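PDB 6M1T: glutathione S-transferase from Sphingobium chungbukense, which binds glutathione and, as a beta-class glutathione S-transferase, probably transfers it to electrophilic compounds in detoxification. Local coordinates for residues 9-14 and 51-55; 101-106 and 157-162. All coordinates share one frame; numbering follows the deposited sequence. Where two conformers were deposited one is given.

Contact 1 (9-14 and 51-55); sequences ACSLAP and KVPAL. With GSH (glutathione), chain C.
Pro53 packs its ring against two residues of 9-14 at once: its CB is 3.8 Å from Ser11 CB, and the Pro14 ring crosses it at about a right angle. Val52 CG2 reaches Ser11 OG at 3.7 Å and also nears Ala9 CB; the Ser11 hydroxyl takes its hydrogen bond elsewhere, from the backbone N of Ser6. Cys10 SG, set between its own backbone N and carbonyl carbon (chi1 59°), rests near Pro53 CD and Val52 O.

The peptide before Pro53 is cis, the cis-proline loop of the thioredoxin fold, which faces the start of helix 12-21 and turns the Val52 backbone to glutathione.

Hydrogen bonding belongs to the ligand. Val52 N gives to glutathione O2 at 2.9 Å (163°), and Val52 O accepts from glutathione N2 at 2.8 Å (171°), a two-way backbone clasp on the cysteinyl unit. Lys51 bends at its last torsion, bringing NZ 2.9 Å from carboxylate oxygen O31, with a weak bond to OE1. A methionine here would probably leave that glycyl carboxylate without this positive mate. Cys10 SG lies 3.1 Å from glutathione SG2, too short for an ordinary sulfur-sulfur contact yet too long for a disulfide, a doubtful value.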
loop_
_atom_site.group_PDB
_atom_site.type_symbol
_atom_site.label_atom_id
_atom_site.label_comp_id
_atom_site.label_asym_id
_atom_site.label_seq_id
_atom_site.Cartn_x
_atom_site.Cartn_y
_atom_site.Cartn_z
ATOM N N ALA A 9 7.533 -16.204 -0.514
ATOM C CA ALA A 9 7.573 -14.722 -0.568
ATOM C C ALA A 9 6.138 -14.208 -0.583
ATOM O O ALA A 9 5.200 -15.051 -0.513
ATOM C CB ALA A 9 8.377 -14.259 -1.764
ATOM N N CYS A 10 5.931 -12.879 -0.656
ATOM C CA CYS A 10 4.559 -12.320 -0.586
ATOM C C CYS A 10 3.771 -12.732 -1.841
ATOM O O CYS A 10 2.487 -12.660 -1.805
ATOM C CB CYS A 10 4.581 -10.815 -0.376
ATOM S SG CYS A 10 5.474 -10.073 -1.755
ATOM N N SER A 11 4.442 -13.241 -2.890
ATOM C CA SER A 11 3.793 -13.864 -4.084
ATOM C C SER A 11 2.931 -15.091 -3.746
ATOM O O SER A 11 2.024 -15.444 -4.583
ATOM C CB SER A 11 4.806 -14.196 -5.170
ATOM O OG SER A 11 5.915 -14.895 -4.653
ATOM N N LEU A 12 3.175 -15.746 -2.606
ATOM C CA LEU A 12 2.280 -16.857 -2.158
ATOM C C LEU A 12 0.830 -16.362 -2.088
ATOM O O LEU A 12 -0.072 -17.149 -2.331
ATOM C CB LEU A 12 2.808 -17.410 -0.841
ATOM C CG LEU A 12 2.037 -18.560 -0.201
ATOM C CD1 LEU A 12 1.964 -19.792 -1.105
ATOM C CD2 LEU A 12 2.699 -18.914 1.109
ATOM N N ALA A 13 0.587 -15.078 -1.790
ATOM C CA ALA A 13 -0.782 -14.580 -1.577
ATOM C C ALA A 13 -1.610 -14.706 -2.859
ATOM O O ALA A 13 -2.645 -15.407 -2.862
ATOM C CB ALA A 13 -0.791 -13.180 -1.013
ATOM N N PRO A 14 -1.174 -14.115 -3.993
ATOM C CA PRO A 14 -1.894 -14.308 -5.241
ATOM C C PRO A 14 -1.878 -15.776 -5.708
ATOM O O PRO A 14 -2.852 -16.189 -6.372
ATOM C CB PRO A 14 -1.257 -13.313 -6.235
ATOM C CG PRO A 14 0.042 -12.963 -5.599
ATOM C CD PRO A 14 -0.133 -13.088 -4.093
ATOM N N LYS A 51 10.733 -7.250 -8.625
ATOM C CA LYS A 51 10.063 -7.828 -7.423
ATOM C C LYS A 51 8.917 -8.772 -7.822
ATOM O O LYS A 51 8.260 -8.590 -8.880
ATOM C CB LYS A 51 9.540 -6.718 -6.523
ATOM C CG LYS A 51 10.607 -5.808 -5.933
ATOM C CD LYS A 51 10.007 -4.613 -5.262
ATOM C CE LYS A 51 11.028 -3.812 -4.500
ATOM N NZ LYS A 51 11.135 -4.358 -3.142
ATOM N N VAL A 52 8.643 -9.732 -6.931
ATOM C CA VAL A 52 7.458 -10.629 -7.051
ATOM C C VAL A 52 6.458 -10.147 -6.013
ATOM O O VAL A 52 6.861 -9.600 -4.999
ATOM C CB VAL A 52 7.818 -12.116 -6.906
ATOM C CG1 VAL A 52 8.589 -12.592 -8.126
ATOM C CG2 VAL A 52 8.540 -12.471 -5.597
ATOM N N PRO A 53 5.136 -10.310 -6.228
ATOM C CA PRO A 53 4.599 -10.949 -7.440
ATOM C C PRO A 53 4.524 -10.028 -8.664
ATOM O O PRO A 53 4.438 -8.821 -8.492
ATOM C CB PRO A 53 3.148 -11.301 -7.065
ATOM C CG PRO A 53 2.795 -10.240 -6.022
ATOM C CD PRO A 53 4.076 -9.939 -5.268
ATOM N N ALA A 54 4.399 -10.635 -9.830
ATOM C CA ALA A 54 3.927 -9.968 -11.061
ATOM C C ALA A 54 2.945 -10.929 -11.725
ATOM O O ALA A 54 3.154 -12.161 -11.632
ATOM C CB ALA A 54 5.068 -9.633 -11.965
ATOM N N LEU A 55 1.865 -10.393 -12.267
ATOM C CA LEU A 55 0.815 -11.183 -12.928
ATOM C C LEU A 55 0.685 -10.761 -14.385
ATOM O O LEU A 55 0.322 -9.597 -14.595
ATOM C CB LEU A 55 -0.506 -10.974 -12.210
ATOM C CG LEU A 55 -1.640 -11.790 -12.825
ATOM C CD1 LEU A 55 -1.431 -13.280 -12.561
ATOM C CD2 LEU A 55 -2.963 -11.366 -12.230
HETATM N N1 GSH C . 4.991 -3.404 -2.816
HETATM C CA1 GSH C . 5.199 -4.700 -3.486
HETATM C C1 GSH C . 3.888 -5.498 -3.502
HETATM O O11 GSH C . 3.071 -5.220 -2.615
HETATM O O12 GSH C . 3.755 -6.377 -4.421
HETATM C CB1 GSH C . 6.298 -5.448 -2.726
HETATM C CG1 GSH C . 6.867 -6.636 -3.454
HETATM C CD1 GSH C . 8.087 -7.165 -2.703
HETATM O OE1 GSH C . 8.740 -6.475 -1.909
HETATM N N2 GSH C . 8.443 -8.406 -3.003
HETATM C CA2 GSH C . 9.605 -9.101 -2.486
HETATM C C2 GSH C . 10.728 -9.160 -3.507
HETATM O O2 GSH C . 10.490 -9.510 -4.663
HETATM C CB2 GSH C . 9.251 -10.509 -2.008
HETATM S SG2 GSH C . 8.273 -10.537 -0.473
HETATM N N3 GSH C . 11.912 -8.743 -3.097
HETATM C CA3 GSH C . 13.083 -8.774 -3.939
HETATM C C3 GSH C . 13.780 -7.414 -4.034
HETATM O O31 GSH C . 13.178 -6.420 -3.581
HETATM O O32 GSH C . 14.899 -7.386 -4.589
#

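Contact 2 (101-106 and 157-162). With GSH (glutathione), chain C; GSH (glutathione), chain G.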
loop_
_atom_site.group_PDB
_atom_site.type_symbol
_atom_site.label_atom_id
_atom_site.label_comp_id
_atom_site.label_asym_id
_atom_site.label_seq_id
_atom_site.Cartn_x
_atom_site.Cartn_y
_atom_site.Cartn_z
ATOM N N LEU A 101 -1.403 -3.844 4.973
ATOM C CA LEU A 101 -0.524 -5.034 4.936
ATOM C C LEU A 101 0.734 -4.750 4.071
ATOM O O LEU A 101 1.808 -5.097 4.516
ATOM C CB LEU A 101 -1.336 -6.205 4.392
ATOM C CG LEU A 101 -2.425 -6.705 5.351
ATOM C CD1 LEU A 101 -3.252 -7.798 4.688
ATOM C CD2 LEU A 101 -1.809 -7.198 6.616
ATOM N N GLY A 102 0.560 -4.151 2.906
ATOM C CA GLY A 102 1.655 -3.864 1.946
ATOM C C GLY A 102 2.572 -2.733 2.398
ATOM O O GLY A 102 3.795 -2.850 2.226
ATOM N N SER A 103 2.006 -1.694 2.996
ATOM C CA SER A 103 2.696 -0.420 3.303
ATOM C C SER A 103 3.220 -0.433 4.745
ATOM O O SER A 103 4.238 0.189 4.996
ATOM C CB SER A 103 1.746 0.750 2.954
ATOM O OG SER A 103 1.883 0.599 1.529
ATOM N N GLU A 104 2.589 -1.127 5.690
ATOM C CA GLU A 104 3.042 -1.054 7.113
ATOM C C GLU A 104 3.610 -2.412 7.572
ATOM O O GLU A 104 4.751 -2.445 7.987
ATOM C CB GLU A 104 1.881 -0.647 8.018
ATOM C CG GLU A 104 1.251 0.686 7.619
ATOM C CD GLU A 104 2.166 1.894 7.797
ATOM O OE1 GLU A 104 1.803 2.981 7.331
ATOM O OE2 GLU A 104 3.243 1.748 8.361
ATOM N N PHE A 105 2.827 -3.484 7.504
ATOM C CA PHE A 105 3.207 -4.813 8.071
ATOM C C PHE A 105 4.393 -5.414 7.295
ATOM O O PHE A 105 5.437 -5.664 7.875
ATOM C CB PHE A 105 1.999 -5.748 8.085
ATOM C CG PHE A 105 2.194 -6.951 8.975
ATOM C CD1 PHE A 105 2.844 -6.817 10.192
ATOM C CD2 PHE A 105 1.765 -8.213 8.582
ATOM C CE1 PHE A 105 3.008 -7.914 11.031
ATOM C CE2 PHE A 105 1.956 -9.313 9.416
ATOM C CZ PHE A 105 2.572 -9.155 10.628
ATOM N N HIS A 106 4.273 -5.510 5.974
ATOM C CA HIS A 106 5.331 -6.062 5.082
ATOM C C HIS A 106 6.620 -5.329 5.398
ATOM O O HIS A 106 7.661 -6.000 5.537
ATOM C CB HIS A 106 4.919 -5.970 3.587
ATOM C CG HIS A 106 5.861 -6.629 2.605
ATOM N ND1 HIS A 106 7.226 -6.545 2.685
ATOM C CD2 HIS A 106 5.622 -7.323 1.475
ATOM C CE1 HIS A 106 7.789 -7.207 1.685
ATOM N NE2 HIS A 106 6.829 -7.697 0.934
ATOM N N TYR A 157 -3.585 -12.569 2.257
ATOM C CA TYR A 157 -2.363 -11.725 2.325
ATOM C C TYR A 157 -1.792 -11.710 3.750
ATOM O O TYR A 157 -0.593 -11.973 3.939
ATOM C CB TYR A 157 -2.770 -10.351 1.850
ATOM C CG TYR A 157 -1.667 -9.411 1.453
ATOM C CD1 TYR A 157 -0.405 -9.836 1.063
ATOM C CD2 TYR A 157 -1.975 -8.067 1.349
ATOM C CE1 TYR A 157 0.563 -8.914 0.663
ATOM C CE2 TYR A 157 -1.042 -7.144 0.920
ATOM C CZ TYR A 157 0.223 -7.567 0.564
ATOM O OH TYR A 157 1.136 -6.608 0.195
ATOM N N LEU A 158 -2.662 -11.524 4.763
ATOM C CA LEU A 158 -2.230 -11.516 6.179
ATOM C C LEU A 158 -1.655 -12.885 6.506
ATOM O O LEU A 158 -0.564 -12.929 7.092
ATOM C CB LEU A 158 -3.386 -11.170 7.121
ATOM C CG LEU A 158 -3.074 -11.230 8.615
ATOM C CD1 LEU A 158 -1.871 -10.342 8.978
ATOM C CD2 LEU A 158 -4.320 -10.848 9.419
ATOM N N PHE A 159 -2.389 -13.953 6.147
ATOM C CA PHE A 159 -1.950 -15.349 6.429
ATOM C C PHE A 159 -0.519 -15.564 5.943
ATOM O O PHE A 159 0.310 -16.062 6.671
ATOM C CB PHE A 159 -2.860 -16.335 5.713
ATOM C CG PHE A 159 -2.402 -17.756 5.795
ATOM C CD1 PHE A 159 -2.662 -18.488 6.941
ATOM C CD2 PHE A 159 -1.829 -18.389 4.697
ATOM C CE1 PHE A 159 -2.322 -19.829 7.021
ATOM C CE2 PHE A 159 -1.488 -19.733 4.780
ATOM C CZ PHE A 159 -1.706 -20.438 5.950
ATOM N N VAL A 160 -0.211 -15.111 4.718
ATOM C CA VAL A 160 1.147 -15.307 4.142
ATOM C C VAL A 160 2.200 -14.627 5.023
ATOM O O VAL A 160 3.186 -15.273 5.385
ATOM C CB VAL A 160 1.232 -14.881 2.668
ATOM C CG1 VAL A 160 2.680 -14.836 2.200
ATOM C CG2 VAL A 160 0.397 -15.796 1.812
ATOM N N MET A 161 2.016 -13.370 5.385
ATOM C CA MET A 161 2.964 -12.617 6.231
ATOM C C MET A 161 3.031 -13.182 7.665
ATOM O O MET A 161 4.078 -13.071 8.253
ATOM C CB MET A 161 2.565 -11.133 6.232
ATOM C CG MET A 161 2.597 -10.544 4.819
ATOM S SD MET A 161 2.421 -8.716 4.909
ATOM C CE MET A 161 1.280 -8.415 3.577
ATOM N N LEU A 162 1.972 -13.817 8.190
ATOM C CA LEU A 162 2.008 -14.461 9.546
ATOM C C LEU A 162 2.873 -15.716 9.509
ATOM O O LEU A 162 3.374 -16.120 10.559
ATOM C CB LEU A 162 0.575 -14.749 10.010
ATOM C CG LEU A 162 -0.260 -13.517 10.323
ATOM C CD1 LEU A 162 -1.639 -13.939 10.816
ATOM C CD2 LEU A 162 0.390 -12.622 11.327
HETATM N N1 GSH C . 4.991 -3.404 -2.816
HETATM C CA1 GSH C . 5.199 -4.700 -3.486
HETATM C C1 GSH C . 3.888 -5.498 -3.502
HETATM O O11 GSH C . 3.071 -5.220 -2.615
HETATM O O12 GSH C . 3.755 -6.377 -4.421
HETATM C CB1 GSH C . 6.298 -5.448 -2.726
HETATM C CG1 GSH C . 6.867 -6.636 -3.454
HETATM C CD1 GSH C . 8.087 -7.165 -2.703
HETATM O OE1 GSH C . 8.740 -6.475 -1.909
HETATM N N2 GSH C . 8.443 -8.406 -3.003
HETATM C CA2 GSH C . 9.605 -9.101 -2.486
HETATM C C2 GSH C . 10.728 -9.160 -3.507
HETATM O O2 GSH C . 10.490 -9.510 -4.663
HETATM C CB2 GSH C . 9.251 -10.509 -2.008
HETATM S SG2 GSH C . 8.273 -10.537 -0.473
HETATM N N3 GSH C . 11.912 -8.743 -3.097
HETATM C CA3 GSH C . 13.083 -8.774 -3.939
HETATM C C3 GSH C . 13.780 -7.414 -4.034
HETATM O O31 GSH C . 13.178 -6.420 -3.581
HETATM O O32 GSH C . 14.899 -7.386 -4.589
HETATM N N1 GSH G . 0.264 3.724 5.035
HETATM C CA1 GSH G . -0.356 4.955 5.586
HETATM C C1 GSH G . -1.225 5.643 4.498
HETATM O O11 GSH G . -2.243 6.296 4.885
HETATM O O12 GSH G . -0.903 5.475 3.304
HETATM C CB1 GSH G . 0.791 5.805 6.152
HETATM C CG1 GSH G . 0.357 7.159 6.686
HETATM C CD1 GSH G . 1.528 7.842 7.361
HETATM O OE1 GSH G . 2.612 7.277 7.511
HETATM N N2 GSH G . 1.282 9.073 7.795
HETATM C CA2 GSH G . 2.229 9.903 8.513
HETATM C C2 GSH G . 1.943 9.944 10.005
HETATM O O2 GSH G . 0.805 10.112 10.447
HETATM C CB2 GSH G . 2.257 11.294 7.894
HETATM S SG2 GSH G . 2.955 11.295 6.229
HETATM N N3 GSH G . 2.981 9.790 10.803
HETATM C CA3 GSH G . 2.869 9.883 12.235
HETATM C C3 GSH G . 3.263 8.576 12.913
HETATM O O31 GSH G . 3.230 8.556 14.155
HETATM O O32 GSH G . 3.611 7.626 12.167
#
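Two neighbouring helices of the all-helical C-terminal domain, 89-108 and 153-162, meet here through Met161, a knob set among Leu101, Gly102, Phe105 and His106. Its chain bends at the last torsion (chi3 -137°), carrying CE back to 3.5 Å from Leu101 CB. The same methyl lies above one face of the Tyr157 ring, offset toward the rim, so it touches both that ring and Leu101. Met161 SD makes an oblique Met-aromatic contact with Phe105, 4.9 Å from the ring centroid. Further back on the chain, Met161 CB meets Phe105 CE2 at 3.7 Å, the two side chains sliding past each other in opposite directions.

The two methyls of Leu101 have different partners. Its CD1 approaches Tyr157 CD2 at 3.6 Å, while CD2 touches Leu158 CD1, the two leucines crossing at about a right angle. Leu158 CD1 and Leu162 CD2 also come up to Phe105 CE2 from the same general side, and Leu133 and Leu136 of helix 119-139 add to the packing on this phenyl group.

With CG anti to the backbone N (chi1 -163°), the Tyr157 ring extends along Leu101 to Gly102, where OH comes within 3.3 Å of the glycine CA. His106 NE2 lies 3.5 Å from the sulfur SG2 of one glutathione. On another side of helix 89-108, Glu104 OE1 accepts a hydrogen bond from N1 of the glutathione held by the second subunit, at 2.9 Å, and its OE2 forms a salt bridge with Lys107 of that subunit. Segments 101-106 and 157-162 run nearly parallel, 23° between their directions and 11.5 Å between their axes at closest approach, an arrangement that belongs to the helical bundle of the glutathione S-transferase C-terminal domain, here bordering the glutathione site.

Overall arrangement
Contact 1 closes before contact 2 opens along the chain, and their centres lie 12 Å apart. Contact 1 belongs to the thioredoxin-like N-terminal domain, joining the start of helix 12-21 to the loop leading into strand 54-56; contact 2 pairs helices 89-108 and 153-162 of the C-terminal domain. The two touch where Val160 packs on Ala9, Leu12 and Ala13, and where Cys10 SG lies 3.8 Å from His106 NE2. One glutathione touches both, so its site sits at the seam between domains. Glu104 of each subunit reaches the glutathione of the other, linking the two sites of the dimer.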